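2-C-methyl-D-erythritol 4-phosphate cytidylyltransferase (Neisseria gonorrhoeae, PDB 1VGW) probably catalyses the transfer of a cytidylyl group from CTP to 2-C-methyl-D-erythritol 4-phosphate, a step of isoprenoid biosynthesis that releases diphosphate. Local coordinates at residues B[116-121]-B[207-212]; B[135-140]-B[168-173]. All blocks are in the same frame, centred on the assembly; numbering follows the deposited sequence.

Contact 1. Residues B[116-121]-B[207-212]; sequences CLPSEA and QGDARN
Pro118 presents its ring to the side chains of Asp209 and Arg211. Its CG meets the carboxylate carbon, 3.7 Å from Asp209 CG, the two side chains crossing at a slant, while its CB lies 3.8 Å from Arg211 NH2. The proline lies over one face of the Arg211 guanidinium, with Pro118 CG offset toward the rim. The Arg211 chain is bent at chi2 (126°) and chi3, and its guanidinium forms a long salt bridge, 3.3 Å from Arg211 NH2 to Asp209 OD1; as a hydrogen bond it is weak. The other carboxylate oxygen is held more firmly: Asp209 OD2 accepts from the backbone, 2.6 Å from Arg211 N, through its anti lone pair. That bond makes an Asx turn, and with Asn212 N bonded to Asp209 O the chain forms a type I beta turn after strand 204-207. The turn packs against the start of helix 119-129, for which Pro118 is the N-cap residue. Next to the proline, Leu117 and Asn212 lie side by side and point the same way, each with CG anti to its backbone N; Leu117 CB stands 3.6 Å from Asn212 OD1. The amide nitrogen is engaged elsewhere, Asn212 ND2 donating to Gln167 OE1 and Thr168 O. Asn212 lies about 8 Å, side chain to side chain, from Lys214, which is predicted to position the substrate MEP for attack. Beyond Leu117, Cys116 CB abuts the backbone of the turn at 3.3 Å from Arg211 O, and the Cys116 side chain also packs on Val224 and Leu228 of helix 218-228.

Contact 2. Residues B[135-140]-B[168-173]; sequences GGILAV and TPQLFQ
Gly136 and Leu171 form a hydrogen-bonded antiparallel pair, both links running between their backbones: Gly136 N donates to Leu171 O at 3.2 Å, and Leu171 N to Gly136 O at 3.0 Å. A third bond, from Leu138 N to Pro169 O, is weak at 3.4 Å. In the non-hydrogen-bonded pair that follows, Ile137 and Gln170 lie side by side, with Ile137 CG2 resting 3.6 Å from Gln170 CD. The buried amide beside this methyl is satisfied at both ends: Gln170 NE2 donates to Asp191 OD1 and Gln167 O, and Gln170 OE1 accepts from Ala193 N. Thr168 OG1 accepts from Asp111 N. Phe172 has CG anti to the carbonyl carbon (chi1 -61°); its ring lies oblique to the glycines, with Phe172 CD2 3.7 Å from Gly135 CA. Leu138 CD1 packs 3.7 Å from Pro169 CD, the proline following a cis peptide bond. Backbone bonds from Gly135, Ile137 and Ala139 continue to strand 204-207, which runs parallel to strand 136-141. This antiparallel pairing inside a mixed central sheet, flanked by helices, is characteristic of the GT-A-like nucleotidyltransferase fold of the IspD family.

Overall arrangement
Contact 2 is core, every touching residue buried within the central sheet, whereas contact 1 is only partly buried where loops leave that sheet. Helix 119-129 leads into strand 136-141, so the two contacts share neighbouring elements, their centres about 12 Å apart. Backbone hydrogen bonds hold contact 2 together; contact 1 joins its segments by side-chain packing, and its Asp209-Arg211 bonds lie within the 209-212 turn. They are stitched directly: Gly208 N probably donates to Ala139 O, extending the strand pairing toward the turn, and Leu117 CD1 packs against Leu138 CD1. Thr168 of contact 2, like Asn212, lies close to Lys214, about 7 Å between side chains.

Contact 1. Residues B[116-121]-B[207-212]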
loop_
_atom_site.group_PDB
_atom_site.type_symbol
_atom_site.label_atom_id
_atom_site.label_comp_id
_atom_site.label_asym_id
_atom_site.label_seq_id
_atom_site.Cartn_x
_atom_site.Cartn_y
_atom_site.Cartn_z
ATOM N N CYS B 116 5.844 12.286 -4.848
ATOM C CA CYS B 116 6.801 11.393 -5.488
ATOM C C CYS B 116 6.217 10.733 -6.722
ATOM O O CYS B 116 6.671 9.670 -7.138
ATOM C CB CYS B 116 7.251 10.333 -4.460
ATOM S SG CYS B 116 8.258 11.099 -3.121
ATOM N N LEU B 117 5.216 11.373 -7.332
ATOM C CA LEU B 117 4.599 10.840 -8.540
ATOM C C LEU B 117 5.618 10.753 -9.668
ATOM O O LEU B 117 6.056 11.795 -10.161
ATOM C CB LEU B 117 3.482 11.838 -8.956
ATOM C CG LEU B 117 2.957 11.651 -10.397
ATOM C CD1 LEU B 117 2.157 10.368 -10.486
ATOM C CD2 LEU B 117 2.215 12.874 -10.892
ATOM N N PRO B 118 5.999 9.569 -10.100
ATOM C CA PRO B 118 6.951 9.401 -11.162
ATOM C C PRO B 118 6.509 10.038 -12.470
ATOM O O PRO B 118 5.501 9.699 -13.106
ATOM C CB PRO B 118 7.047 7.899 -11.393
ATOM C CG PRO B 118 6.088 7.263 -10.506
ATOM C CD PRO B 118 5.533 8.279 -9.557
ATOM N N SER B 119 7.429 10.803 -13.066
ATOM C CA SER B 119 7.189 11.410 -14.361
ATOM C C SER B 119 6.672 10.427 -15.399
ATOM O O SER B 119 5.819 10.729 -16.227
ATOM C CB SER B 119 8.537 11.992 -14.864
ATOM O OG SER B 119 8.220 12.875 -15.921
ATOM N N GLU B 120 7.186 9.202 -15.404
ATOM C CA GLU B 120 6.735 8.184 -16.332
ATOM C C GLU B 120 5.258 7.834 -16.129
ATOM O O GLU B 120 4.532 7.543 -17.094
ATOM C CB GLU B 120 7.604 6.925 -16.151
ATOM C CG GLU B 120 7.825 6.156 -17.433
ATOM C CD GLU B 120 8.840 5.035 -17.337
ATOM O OE1 GLU B 120 8.757 4.073 -18.159
ATOM O OE2 GLU B 120 9.754 5.093 -16.475
ATOM N N ALA B 121 4.816 7.881 -14.867
ATOM C CA ALA B 121 3.443 7.555 -14.506
ATOM C C ALA B 121 2.476 8.624 -15.029
ATOM O O ALA B 121 1.363 8.348 -15.446
ATOM C CB ALA B 121 3.292 7.384 -13.000
ATOM N N GLN B 207 -2.163 2.004 -14.698
ATOM C CA GLN B 207 -1.175 1.577 -13.740
ATOM C C GLN B 207 -0.415 2.731 -13.127
ATOM O O GLN B 207 0.201 3.531 -13.828
ATOM C CB GLN B 207 -0.202 0.577 -14.364
ATOM C CG GLN B 207 0.895 0.102 -13.478
ATOM C CD GLN B 207 0.522 -0.697 -12.248
ATOM O OE1 GLN B 207 -0.471 -1.455 -12.162
ATOM N NE2 GLN B 207 1.398 -0.569 -11.245
ATOM N N GLY B 208 -0.453 2.826 -11.789
ATOM C CA GLY B 208 0.260 3.892 -11.091
ATOM C C GLY B 208 1.666 3.438 -10.693
ATOM O O GLY B 208 2.433 2.958 -11.531
ATOM N N ASP B 209 1.971 3.539 -9.399
ATOM C CA ASP B 209 3.290 3.162 -8.897
ATOM C C ASP B 209 3.366 3.145 -7.379
ATOM O O ASP B 209 2.860 4.034 -6.687
ATOM C CB ASP B 209 4.290 4.194 -9.461
ATOM C CG ASP B 209 5.737 3.829 -9.228
ATOM O OD1 ASP B 209 6.415 3.393 -10.185
ATOM O OD2 ASP B 209 6.207 4.011 -8.081
ATOM N N ALA B 210 4.198 2.249 -6.834
ATOM C CA ALA B 210 4.404 2.092 -5.420
ATOM C C ALA B 210 5.040 3.298 -4.736
ATOM O O ALA B 210 4.861 3.492 -3.533
ATOM C CB ALA B 210 5.290 0.869 -5.138
ATOM N N ARG B 211 5.782 4.105 -5.498
ATOM C CA ARG B 211 6.410 5.309 -4.958
ATOM C C ARG B 211 5.435 6.482 -4.900
ATOM O O ARG B 211 5.693 7.442 -4.152
ATOM C CB ARG B 211 7.599 5.760 -5.836
ATOM C CG ARG B 211 8.733 4.769 -5.981
ATOM C CD ARG B 211 9.025 4.504 -7.468
ATOM N NE ARG B 211 9.769 5.550 -8.107
ATOM C CZ ARG B 211 9.907 5.788 -9.403
ATOM N NH1 ARG B 211 10.636 6.827 -9.815
ATOM N NH2 ARG B 211 9.328 5.007 -10.302
ATOM N N ASN B 212 4.314 6.426 -5.615
ATOM C CA ASN B 212 3.314 7.506 -5.644
ATOM C C ASN B 212 2.474 7.544 -4.391
ATOM O O ASN B 212 1.238 7.766 -4.402
ATOM C CB ASN B 212 2.413 7.291 -6.883
ATOM C CG ASN B 212 1.474 8.423 -7.205
ATOM O OD1 ASN B 212 1.701 9.587 -6.847
ATOM N ND2 ASN B 212 0.370 8.119 -7.886
#

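Contact 2. Residues B[135-140]-B[168-173]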
loop_
_atom_site.group_PDB
_atom_site.type_symbol
_atom_site.label_atom_id
_atom_site.label_comp_id
_atom_site.label_asym_id
_atom_site.label_seq_id
_atom_site.Cartn_x
_atom_site.Cartn_y
_atom_site.Cartn_z
ATOM N N GLY B 135 -12.232 9.486 -19.458
ATOM C CA GLY B 135 -11.237 9.816 -18.448
ATOM C C GLY B 135 -10.646 8.546 -17.839
ATOM O O GLY B 135 -10.951 7.444 -18.313
ATOM N N GLY B 136 -9.933 8.714 -16.733
ATOM C CA GLY B 136 -9.236 7.550 -16.155
ATOM C C GLY B 136 -8.371 8.007 -14.973
ATOM O O GLY B 136 -8.312 9.185 -14.672
ATOM N N ILE B 137 -7.863 7.028 -14.171
ATOM C CA ILE B 137 -7.104 7.393 -12.997
ATOM C C ILE B 137 -5.896 6.492 -12.838
ATOM O O ILE B 137 -5.833 5.406 -13.386
ATOM C CB ILE B 137 -7.919 7.261 -11.688
ATOM C CG1 ILE B 137 -8.171 5.774 -11.372
ATOM C CG2 ILE B 137 -9.233 8.028 -11.720
ATOM C CD1 ILE B 137 -8.984 5.551 -10.103
ATOM N N LEU B 138 -4.934 6.973 -12.028
ATOM C CA LEU B 138 -3.799 6.064 -11.732
ATOM C C LEU B 138 -4.283 5.149 -10.586
ATOM O O LEU B 138 -5.139 5.571 -9.773
ATOM C CB LEU B 138 -2.552 6.807 -11.294
ATOM C CG LEU B 138 -1.773 7.618 -12.320
ATOM C CD1 LEU B 138 -0.525 8.248 -11.710
ATOM C CD2 LEU B 138 -1.393 6.779 -13.523
ATOM N N ALA B 139 -3.812 3.908 -10.593
ATOM C CA ALA B 139 -4.254 2.989 -9.499
ATOM C C ALA B 139 -3.360 1.749 -9.518
ATOM O O ALA B 139 -2.603 1.590 -10.514
ATOM C CB ALA B 139 -5.707 2.653 -9.700
ATOM N N VAL B 140 -3.304 1.007 -8.440
ATOM C CA VAL B 140 -2.521 -0.225 -8.342
ATOM C C VAL B 140 -3.377 -1.384 -7.829
ATOM O O VAL B 140 -4.213 -1.237 -6.924
ATOM C CB VAL B 140 -1.283 -0.082 -7.423
ATOM C CG1 VAL B 140 -0.360 1.039 -7.912
ATOM C CG2 VAL B 140 -1.644 0.140 -5.970
ATOM N N THR B 168 -3.800 9.316 -7.398
ATOM C CA THR B 168 -4.072 10.526 -8.148
ATOM C C THR B 168 -2.860 10.719 -9.051
ATOM O O THR B 168 -1.826 10.042 -8.791
ATOM C CB THR B 168 -4.360 11.731 -7.290
ATOM O OG1 THR B 168 -3.151 12.183 -6.684
ATOM C CG2 THR B 168 -5.404 11.493 -6.191
ATOM N N PRO B 169 -2.917 11.509 -10.114
ATOM C CA PRO B 169 -4.033 12.325 -10.508
ATOM C C PRO B 169 -5.172 11.547 -11.109
ATOM O O PRO B 169 -4.998 10.358 -11.432
ATOM C CB PRO B 169 -3.432 13.281 -11.568
ATOM C CG PRO B 169 -1.951 13.098 -11.486
ATOM C CD PRO B 169 -1.786 11.633 -11.105
ATOM N N GLN B 170 -6.352 12.114 -11.084
ATOM C CA GLN B 170 -7.589 11.587 -11.687
ATOM C C GLN B 170 -7.934 12.592 -12.822
ATOM O O GLN B 170 -8.150 13.762 -12.498
ATOM C CB GLN B 170 -8.739 11.549 -10.654
ATOM C CG GLN B 170 -8.287 10.679 -9.453
ATOM C CD GLN B 170 -9.367 9.967 -8.695
ATOM O OE1 GLN B 170 -10.540 10.306 -8.623
ATOM N NE2 GLN B 170 -8.983 8.886 -7.964
ATOM N N LEU B 171 -7.920 12.107 -14.047
ATOM C CA LEU B 171 -8.083 12.961 -15.239
ATOM C C LEU B 171 -9.418 12.907 -15.922
ATOM O O LEU B 171 -9.769 11.857 -16.500
ATOM C CB LEU B 171 -6.932 12.616 -16.165
ATOM C CG LEU B 171 -6.867 12.640 -17.641
ATOM C CD1 LEU B 171 -8.019 13.247 -18.420
ATOM C CD2 LEU B 171 -5.541 13.179 -18.142
ATOM N N PHE B 172 -10.168 14.015 -15.935
ATOM C CA PHE B 172 -11.436 14.134 -16.611
ATOM C C PHE B 172 -11.605 15.441 -17.405
ATOM O O PHE B 172 -10.984 16.473 -17.094
ATOM C CB PHE B 172 -12.611 14.026 -15.587
ATOM C CG PHE B 172 -12.597 12.693 -14.886
ATOM C CD1 PHE B 172 -12.177 12.628 -13.545
ATOM C CD2 PHE B 172 -12.858 11.509 -15.552
ATOM C CE1 PHE B 172 -12.080 11.380 -12.945
ATOM C CE2 PHE B 172 -12.798 10.275 -14.949
ATOM C CZ PHE B 172 -12.381 10.228 -13.594
ATOM N N GLN B 173 -12.450 15.402 -18.432
ATOM C CA GLN B 173 -12.814 16.568 -19.235
ATOM C C GLN B 173 -13.444 17.600 -18.283
ATOM O O GLN B 173 -14.274 17.191 -17.451
ATOM C CB GLN B 173 -13.909 16.194 -20.286
ATOM C CG GLN B 173 -13.387 15.417 -21.489
ATOM C CD GLN B 173 -14.540 15.097 -22.449
ATOM O OE1 GLN B 173 -15.021 15.990 -23.166
ATOM N NE2 GLN B 173 -15.043 13.869 -22.351
#